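Local coordinates for protein putative acetyl xylan esterase (Cellvibrio japonicus, PDB 2W9X) that removes acetyl groups from plant cell wall polysaccharides, hydrolysing esters on xylan and, with a large preference, on glucomannan, at residues 26-30 against 58-62; 109-113 against 186-192; 203-208 against 254-259. All coordinates share one frame; numbering follows the deposited sequence.

Contact 1. Residues 26-30 against 58-62; sequences KPLPL and ETAFK
The phenyl ring of F61 meets one methyl of L28 across this contact: CD1 of L28 approaches obliquely and comes within 3.7 Å of F61 CD1. Elsewhere the ring lies against the imidazole of H107, their planes about 30° apart. F61 CB also touches both methyls of L28, 4.1 Å from L28 CD2. The two side chains cross at about a right angle, as do L28 and T59, where L28 CB rests 3.6 Å from T59 OG1.

That hydroxyl does the polar work. OG1 of T59 donates to the carbonyl O of P29 at 2.8 Å; the C=O...O angle is 158°, with the donor tilted moderately out of the carbonyl plane. Because OG1 stands anti to T59's own backbone N (chi1 -162°), it points at the incoming chain, and one bond ties the strand to a backbone that takes no regular structure here. One step on, the backbones draw together: L30 CA sits 3.2 Å from E58 O in a CA-H...O contact. The carboxylate of E58 leads away from 26-30, to a salt bridge with R141. L28 and L30 also touch residues at or just beyond strand 122-128, which belongs to the other sheet. Segment 26-30 thus runs in beside both sheets before pairing as strand 31-33 with 56-62, an arrangement consistent with the galactose-binding-like beta-sandwich of the CE2 N-terminal domain.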
loop_
_atom_site.group_PDB
_atom_site.type_symbol
_atom_site.label_atom_id
_atom_site.label_comp_id
_atom_site.label_asym_id
_atom_site.label_seq_id
_atom_site.Cartn_x
_atom_site.Cartn_y
_atom_site.Cartn_z
ATOM N N LYS B 26 19.466 33.137 31.917
ATOM C CA LYS B 26 18.192 32.351 31.988
ATOM C C LYS B 26 17.883 31.582 30.682
ATOM O O LYS B 26 17.592 32.204 29.661
ATOM C CB LYS B 26 17.023 33.281 32.363
ATOM C CG LYS B 26 15.675 32.599 32.641
ATOM C CD LYS B 26 14.768 32.567 31.401
ATOM C CE LYS B 26 13.296 32.405 31.773
ATOM N NZ LYS B 26 12.779 33.608 32.504
ATOM N N PRO B 27 17.938 30.230 30.718
ATOM C CA PRO B 27 17.465 29.437 29.577
ATOM C C PRO B 27 15.943 29.241 29.590
ATOM O O PRO B 27 15.349 29.076 30.656
ATOM C CB PRO B 27 18.184 28.096 29.759
ATOM C CG PRO B 27 18.382 27.973 31.227
ATOM C CD PRO B 27 18.457 29.372 31.804
ATOM N N LEU B 28 15.329 29.269 28.409
ATOM C CA LEU B 28 13.886 29.050 28.248
ATOM C C LEU B 28 13.544 27.562 28.089
ATOM O O LEU B 28 14.391 26.781 27.650
ATOM C CB LEU B 28 13.375 29.807 27.014
ATOM C CG LEU B 28 13.023 31.291 27.129
ATOM C CD1 LEU B 28 12.899 31.915 25.740
ATOM C CD2 LEU B 28 11.742 31.490 27.942
ATOM N N PRO B 29 12.311 27.159 28.474
ATOM C CA PRO B 29 11.818 25.834 28.066
ATOM C C PRO B 29 11.786 25.701 26.548
ATOM O O PRO B 29 11.389 26.638 25.846
ATOM C CB PRO B 29 10.389 25.778 28.629
ATOM C CG PRO B 29 10.057 27.180 29.042
ATOM C CD PRO B 29 11.351 27.866 29.343
ATOM N N LEU B 30 12.210 24.538 26.058
ATOM C CA LEU B 30 12.314 24.301 24.633
ATOM C C LEU B 30 11.737 22.939 24.257
ATOM O O LEU B 30 11.507 22.082 25.127
ATOM C CB LEU B 30 13.775 24.467 24.172
ATOM C CG LEU B 30 14.771 23.333 23.894
ATOM C CD1 LEU B 30 16.152 23.945 23.757
ATOM C CD2 LEU B 30 14.783 22.244 24.941
ATOM N N GLU B 58 12.670 24.441 19.246
ATOM C CA GLU B 58 11.627 25.464 19.260
ATOM C C GLU B 58 11.451 26.056 20.644
ATOM O O GLU B 58 11.630 25.360 21.656
ATOM C CB GLU B 58 10.291 24.916 18.769
ATOM C CG GLU B 58 10.252 24.663 17.265
ATOM C CD GLU B 58 9.031 23.891 16.838
ATOM O OE1 GLU B 58 8.234 24.454 16.069
ATOM O OE2 GLU B 58 8.859 22.726 17.268
ATOM N N THR B 59 11.112 27.345 20.675
ATOM C CA THR B 59 10.733 28.023 21.920
ATOM C C THR B 59 9.701 29.138 21.693
ATOM O O THR B 59 9.460 29.553 20.550
ATOM C CB THR B 59 11.959 28.534 22.714
ATOM O OG1 THR B 59 11.558 28.798 24.058
ATOM C CG2 THR B 59 12.551 29.806 22.111
ATOM N N ALA B 60 9.108 29.617 22.792
ATOM C CA ALA B 60 8.062 30.632 22.757
ATOM C C ALA B 60 8.113 31.461 24.031
ATOM O O ALA B 60 8.281 30.915 25.132
ATOM C CB ALA B 60 6.684 29.984 22.594
ATOM N N PHE B 61 7.968 32.777 23.881
ATOM C CA PHE B 61 8.060 33.695 25.024
ATOM C C PHE B 61 7.463 35.072 24.742
ATOM O O PHE B 61 7.408 35.519 23.592
ATOM C CB PHE B 61 9.520 33.857 25.464
ATOM C CG PHE B 61 10.383 34.557 24.453
ATOM C CD1 PHE B 61 10.839 33.887 23.317
ATOM C CD2 PHE B 61 10.740 35.887 24.634
ATOM C CE1 PHE B 61 11.631 34.537 22.378
ATOM C CE2 PHE B 61 11.533 36.547 23.700
ATOM C CZ PHE B 61 11.981 35.871 22.569
ATOM N N LYS B 62 7.015 35.732 25.809
ATOM C CA LYS B 62 6.692 37.151 25.774
ATOM C C LYS B 62 7.925 37.907 26.251
ATOM O O LYS B 62 8.420 37.664 27.353
ATOM C CB LYS B 62 5.493 37.463 26.674
#

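Contact 2. Residues 109-113 against 186-192; sequences VRLEK and KAFDADY
A salt-bridge network of R110, E112 and K186 joins the beta-sandwich of the CE2 N-terminal domain to the SGNH-type esterase domain. R110 and E112 are two residues apart on strand 108-113 and reach out from the same side of it. K186 comes from the last turn of helix 180-187, and Y192 from strand 191-196, at the edge of the parallel sheet. The turn between them reverses at D189 in a Schellman motif, which brings K186 and Y192 round to face the same strand.

The nearest CA atoms, those of E112 and Y192, are 11.9 Å apart, so long side chains bridge the gap. K186 is extended beyond CG and meets E112 from the opposite direction, its NZ donating to E112 OE2 at 2.8 Å. This lysine uses the syn lone pair of OE2, on the side of OE1, while the NE of R110 takes the anti lone pair of the same oxygen. One carboxylate oxygen is therefore held by two cations, which probably offsets the closeness of R110 NE and K186 NZ, 4.1 Å apart. The other oxygen, OE1, pairs with R78 on the neighbouring strand.

R110 puts CG opposite its backbone N (chi1 -176°) and runs extended from there to NE, placing its guanidinium between both domains. NH1 turns back to E58 within the sandwich, and the hydroxyl of Y192 is also bonded to Q177. NH2 of R110 reaches that phenol in the guanidinium plane, 2.9 Å from Y192 OH, with an N-H...O angle of 140°.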
loop_
_atom_site.group_PDB
_atom_site.type_symbol
_atom_site.label_atom_id
_atom_site.label_comp_id
_atom_site.label_asym_id
_atom_site.label_seq_id
_atom_site.Cartn_x
_atom_site.Cartn_y
_atom_site.Cartn_z
ATOM N N VAL B 109 9.943 30.888 18.110
ATOM C CA VAL B 109 11.254 30.779 17.454
ATOM C C VAL B 109 11.638 29.319 17.171
ATOM O O VAL B 109 11.635 28.488 18.077
ATOM C CB VAL B 109 12.371 31.465 18.277
ATOM C CG1 VAL B 109 13.725 31.299 17.603
ATOM C CG2 VAL B 109 12.064 32.950 18.495
ATOM N N ARG B 110 11.983 29.036 15.914
ATOM C CA ARG B 110 12.363 27.694 15.458
ATOM C C ARG B 110 13.749 27.727 14.805
ATOM O O ARG B 110 13.964 28.457 13.835
ATOM C CB ARG B 110 11.319 27.181 14.456
ATOM C CG ARG B 110 11.524 25.749 13.956
ATOM C CD ARG B 110 10.380 25.337 13.049
ATOM N NE ARG B 110 10.571 24.002 12.484
ATOM C CZ ARG B 110 9.893 22.917 12.846
ATOM N NH1 ARG B 110 8.956 22.975 13.785
ATOM N NH2 ARG B 110 10.145 21.760 12.250
ATOM N N LEU B 111 14.685 26.956 15.356
ATOM C CA LEU B 111 16.026 26.821 14.789
ATOM C C LEU B 111 16.119 25.462 14.096
ATOM O O LEU B 111 15.744 24.441 14.695
ATOM C CB LEU B 111 17.082 26.926 15.898
ATOM C CG LEU B 111 18.530 26.502 15.610
ATOM C CD1 LEU B 111 19.289 27.568 14.826
ATOM C CD2 LEU B 111 19.272 26.147 16.909
ATOM N N GLU B 112 16.602 25.442 12.847
ATOM C CA GLU B 112 16.705 24.183 12.085
ATOM C C GLU B 112 18.100 23.921 11.521
ATOM O O GLU B 112 18.699 24.789 10.894
ATOM C CB GLU B 112 15.693 24.157 10.920
ATOM C CG GLU B 112 14.222 24.269 11.342
ATOM C CD GLU B 112 13.247 24.369 10.186
ATOM O OE1 GLU B 112 13.643 24.686 9.036
ATOM O OE2 GLU B 112 12.052 24.129 10.435
ATOM N N LYS B 113 18.596 22.704 11.726
ATOM C CA LYS B 113 19.795 22.208 11.045
ATOM C C LYS B 113 19.462 21.917 9.565
ATOM O O LYS B 113 18.423 21.329 9.251
ATOM C CB LYS B 113 20.307 20.957 11.762
ATOM C CG LYS B 113 21.457 20.204 11.113
ATOM C CD LYS B 113 21.403 18.755 11.599
ATOM C CE LYS B 113 22.766 18.157 11.872
ATOM N NZ LYS B 113 23.450 17.693 10.652
ATOM N N LYS B 186 5.429 19.076 7.873
ATOM C CA LYS B 186 4.900 20.431 8.088
ATOM C C LYS B 186 3.476 20.636 7.562
ATOM O O LYS B 186 2.699 21.409 8.149
ATOM C CB LYS B 186 5.878 21.478 7.552
ATOM C CG LYS B 186 7.104 21.633 8.475
ATOM C CD LYS B 186 8.133 22.595 7.912
ATOM C CE LYS B 186 9.247 22.826 8.911
ATOM N NZ LYS B 186 10.265 23.784 8.371
ATOM N N ALA B 187 3.120 19.918 6.491
ATOM C CA ALA B 187 1.753 19.967 5.947
ATOM C C ALA B 187 0.729 19.377 6.923
ATOM O O ALA B 187 -0.459 19.696 6.853
ATOM C CB ALA B 187 1.672 19.265 4.586
ATOM N N PHE B 188 1.192 18.526 7.837
ATOM C CA PHE B 188 0.310 17.903 8.821
ATOM C C PHE B 188 0.556 18.422 10.246
ATOM O O PHE B 188 -0.064 17.940 11.190
ATOM C CB PHE B 188 0.456 16.372 8.780
ATOM C CG PHE B 188 -0.004 15.747 7.490
ATOM C CD1 PHE B 188 -1.362 15.521 7.254
ATOM C CD2 PHE B 188 0.920 15.367 6.509
ATOM C CE1 PHE B 188 -1.805 14.941 6.045
ATOM C CE2 PHE B 188 0.492 14.785 5.297
ATOM C CZ PHE B 188 -0.872 14.567 5.065
ATOM N N ASP B 189 1.452 19.403 10.384
ATOM C CA ASP B 189 1.932 19.883 11.683
ATOM C C ASP B 189 2.354 18.739 12.613
ATOM O O ASP B 189 1.941 18.673 13.774
ATOM C CB ASP B 189 0.903 20.808 12.362
ATOM C CG ASP B 189 1.464 21.512 13.584
ATOM O OD1 ASP B 189 2.690 21.785 13.616
ATOM O OD2 ASP B 189 0.674 21.785 14.518
ATOM N N ALA B 190 3.183 17.847 12.081
ATOM C CA ALA B 190 3.712 16.724 12.858
ATOM C C ALA B 190 5.156 16.964 13.217
ATOM O O ALA B 190 5.894 17.607 12.480
ATOM C CB ALA B 190 3.590 15.424 12.069
ATOM N N ASP B 191 5.567 16.449 14.367
ATOM C CA ASP B 191 6.985 16.413 14.669
ATOM C C ASP B 191 7.659 15.365 13.794
ATOM O O ASP B 191 7.011 14.421 13.330
ATOM C CB ASP B 191 7.218 16.160 16.162
ATOM C CG ASP B 191 7.028 17.411 16.984
ATOM O OD1 ASP B 191 7.672 18.445 16.681
ATOM O OD2 ASP B 191 6.214 17.362 17.922
ATOM N N TYR B 192 8.945 15.545 13.511
ATOM C CA TYR B 192 9.613 14.614 12.606
ATOM C C TYR B 192 11.022 14.299 13.009
ATOM O O TYR B 192 11.701 15.126 13.622
ATOM C CB TYR B 192 9.595 15.116 11.141
ATOM C CG TYR B 192 10.175 16.508 10.904
ATOM C CD1 TYR B 192 11.520 16.687 10.566
ATOM C CD2 TYR B 192 9.360 17.646 10.979
ATOM C CE1 TYR B 192 12.045 17.964 10.337
ATOM C CE2 TYR B 192 9.869 18.920 10.728
ATOM C CZ TYR B 192 11.200 19.073 10.409
ATOM O OH TYR B 192 11.676 20.341 10.183
#

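Contact 3. Residues 203-208 against 254-259; sequences VRNYNG and NDNERW
Two irregular loops face each other here, closest at G208 and E257, whose CA atoms are 6.8 Å apart; residues 254-257 make a type I beta turn. The main link is side-on: R204 gives NE to E257 OE2 and NH2 to E257 OE1, each at 2.7 Å. Both bonds are nearly straight (167°), and the guanidinium and carboxylate are almost coplanar. R204 reaches across fully extended, CG anti to its backbone N (chi1 -177°).

Besides R204 NH2, OE1 of E257 takes the backbone N and ND2 of N254, so three donors converge on this one oxygen; OE2 adds a water shared with G208 O. The same N254 ND2 bonds N207 OD1 at 3.0 Å, coming from above that carbonyl's plane, and a water joins N207 ND2 to N254 OD1. Lacking a side chain, G208 lets its CA come 3.3 Å from E257 OE2.

The aliphatic part of R204 packs against the six-membered ring of W259, R204 CB approaching obliquely, 3.6 Å from W259 CH2, the indole and guanidinium planes being perpendicular. V203 O meets the indole edge, and D268 receives W259 NE1.

The R204 side chain lies about 7 Å from that of N247, a probable transition-state stabiliser, and the backbone of Y206 bonds that of G199, the other. These are loops flanking the likely oxyanion hole of an SGNH-hydrolase fold.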
loop_
_atom_site.group_PDB
_atom_site.type_symbol
_atom_site.label_atom_id
_atom_site.label_comp_id
_atom_site.label_asym_id
_atom_site.label_seq_id
_atom_site.Cartn_x
_atom_site.Cartn_y
_atom_site.Cartn_z
ATOM N N VAL B 203 21.516 -3.428 2.968
ATOM C CA VAL B 203 22.662 -4.311 3.255
ATOM C C VAL B 203 23.915 -3.841 2.533
ATOM O O VAL B 203 25.039 -4.096 2.990
ATOM C CB VAL B 203 22.412 -5.824 2.866
ATOM C CG1 VAL B 203 21.379 -6.485 3.795
ATOM C CG2 VAL B 203 22.026 -5.985 1.386
ATOM N N ARG B 204 23.708 -3.175 1.399
ATOM C CA ARG B 204 24.815 -2.795 0.507
ATOM C C ARG B 204 24.780 -1.287 0.277
ATOM O O ARG B 204 23.736 -0.729 -0.016
ATOM C CB ARG B 204 24.732 -3.564 -0.820
ATOM C CG ARG B 204 25.881 -3.276 -1.781
ATOM C CD ARG B 204 25.745 -4.122 -3.021
ATOM N NE ARG B 204 26.917 -3.912 -3.853
ATOM C CZ ARG B 204 26.922 -3.213 -4.983
ATOM N NH1 ARG B 204 25.794 -2.700 -5.456
ATOM N NH2 ARG B 204 28.069 -3.053 -5.653
ATOM N N ASN B 205 25.921 -0.617 0.428
ATOM C CA ASN B 205 25.965 0.845 0.263
ATOM C C ASN B 205 26.482 1.217 -1.128
ATOM O O ASN B 205 26.876 0.327 -1.881
ATOM C CB ASN B 205 26.840 1.447 1.370
ATOM C CG ASN B 205 26.451 0.942 2.754
ATOM O OD1 ASN B 205 25.274 0.965 3.125
ATOM N ND2 ASN B 205 27.436 0.501 3.527
ATOM N N TYR B 206 26.519 2.514 -1.460
ATOM C CA TYR B 206 26.957 2.936 -2.794
ATOM C C TYR B 206 28.254 2.264 -3.270
ATOM O O TYR B 206 29.304 2.392 -2.633
ATOM C CB TYR B 206 27.116 4.453 -2.925
ATOM C CG TYR B 206 27.494 4.813 -4.341
ATOM C CD1 TYR B 206 26.569 4.669 -5.373
ATOM C CD2 TYR B 206 28.778 5.255 -4.664
ATOM C CE1 TYR B 206 26.902 4.979 -6.681
ATOM C CE2 TYR B 206 29.118 5.572 -5.985
ATOM C CZ TYR B 206 28.171 5.410 -6.984
ATOM O OH TYR B 206 28.466 5.706 -8.305
ATOM N N ASN B 207 28.165 1.570 -4.405
ATOM C CA ASN B 207 29.295 0.827 -4.978
ATOM C C ASN B 207 30.055 -0.078 -3.986
ATOM O O ASN B 207 31.287 -0.245 -4.081
ATOM C CB ASN B 207 30.255 1.766 -5.732
ATOM C CG ASN B 207 31.273 1.001 -6.567
ATOM O OD1 ASN B 207 30.953 -0.036 -7.173
ATOM N ND2 ASN B 207 32.510 1.480 -6.571
ATOM N N GLY B 208 29.321 -0.680 -3.049
ATOM C CA GLY B 208 29.937 -1.560 -2.047
ATOM C C GLY B 208 30.822 -0.869 -1.019
ATOM O O GLY B 208 31.594 -1.536 -0.336
ATOM N N ASN B 254 31.206 -5.634 -7.259
ATOM C CA ASN B 254 32.640 -5.846 -7.446
ATOM C C ASN B 254 33.035 -7.237 -6.989
ATOM O O ASN B 254 32.264 -7.891 -6.288
ATOM C CB ASN B 254 33.413 -4.770 -6.705
ATOM C CG ASN B 254 33.095 -3.392 -7.237
ATOM O OD1 ASN B 254 33.629 -2.988 -8.271
ATOM N ND2 ASN B 254 32.183 -2.676 -6.560
ATOM N N ASP B 255 34.234 -7.678 -7.387
ATOM C CA ASP B 255 34.735 -9.010 -7.074
ATOM C C ASP B 255 34.944 -9.225 -5.578
ATOM O O ASP B 255 34.777 -10.332 -5.091
ATOM C CB ASP B 255 36.076 -9.259 -7.798
ATOM C CG ASP B 255 35.921 -9.395 -9.318
ATOM O OD1 ASP B 255 34.842 -9.844 -9.784
ATOM O OD2 ASP B 255 36.895 -9.060 -10.038
ATOM N N ASN B 256 35.320 -8.172 -4.855
ATOM C CA ASN B 256 35.671 -8.307 -3.442
ATOM C C ASN B 256 34.498 -8.226 -2.449
ATOM O O ASN B 256 34.705 -8.275 -1.240
ATOM C CB ASN B 256 36.783 -7.311 -3.067
ATOM C CG ASN B 256 36.338 -5.857 -3.168
ATOM O OD1 ASN B 256 35.227 -5.556 -3.596
ATOM N ND2 ASN B 256 37.216 -4.947 -2.765
ATOM N N GLU B 257 33.275 -8.120 -2.960
ATOM C CA GLU B 257 32.075 -7.977 -2.126
ATOM C C GLU B 257 31.539 -9.337 -1.677
ATOM O O GLU B 257 31.803 -10.353 -2.321
ATOM C CB GLU B 257 31.004 -7.209 -2.886
ATOM C CG GLU B 257 31.421 -5.785 -3.262
ATOM C CD GLU B 257 30.250 -4.923 -3.716
ATOM O OE1 GLU B 257 30.254 -4.464 -4.878
ATOM O OE2 GLU B 257 29.330 -4.685 -2.908
ATOM N N ARG B 258 30.779 -9.354 -0.582
ATOM C CA ARG B 258 30.412 -10.631 0.047
ATOM C C ARG B 258 29.320 -11.386 -0.715
ATOM O O ARG B 258 29.255 -12.610 -0.645
ATOM C CB ARG B 258 30.059 -10.455 1.528
ATOM C CG ARG B 258 28.859 -9.561 1.806
ATOM C CD ARG B 258 28.685 -9.413 3.299
ATOM N NE ARG B 258 27.443 -8.725 3.643
ATOM C CZ ARG B 258 26.313 -9.337 4.006
ATOM N NH1 ARG B 258 25.241 -8.608 4.321
ATOM N NH2 ARG B 258 26.258 -10.674 4.079
ATOM N N TRP B 259 28.490 -10.658 -1.462
ATOM C CA TRP B 259 27.523 -11.280 -2.370
ATOM C C TRP B 259 28.231 -11.620 -3.669
ATOM O O TRP B 259 28.847 -10.745 -4.286
ATOM C CB TRP B 259 26.361 -10.329 -2.644
ATOM C CG TRP B 259 25.887 -9.632 -1.407
ATOM C CD1 TRP B 259 24.918 -10.065 -0.539
ATOM C CD2 TRP B 259 26.365 -8.386 -0.884
ATOM N NE1 TRP B 259 24.757 -9.162 0.480
ATOM C CE2 TRP B 259 25.641 -8.128 0.302
ATOM C CE3 TRP B 259 27.358 -7.471 -1.293
ATOM C CZ2 TRP B 259 25.861 -6.990 1.081
ATOM C CZ3 TRP B 259 27.569 -6.332 -0.523
ATOM C CH2 TRP B 259 26.817 -6.099 0.650
HETATM O O HOH W 1 25.532 -5.661 5.229
HETATM O O HOH W 2 34.297 -0.249 -8.438
HETATM O O HOH W 3 30.342 -4.360 -0.248
#

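How the contacts relate
From the N terminus the three contacts follow in series, none nesting in or crossing another. Contact 1 closes the first loop inside the beta-sandwich, as the chain returns in strand 56-62 to the segment that entered at 26-30. Contact 2 then spans from strand 108-113, that strand's neighbour in the same sheet, to the esterase domain. These two touch directly through E58 and R110, extending the charged network into the sandwich. Contact 3 closes the last loop wholly within the esterase domain, beyond the centre of the chain, its centre about 36 Å from that of contact 2 and 48 Å from that of contact 1.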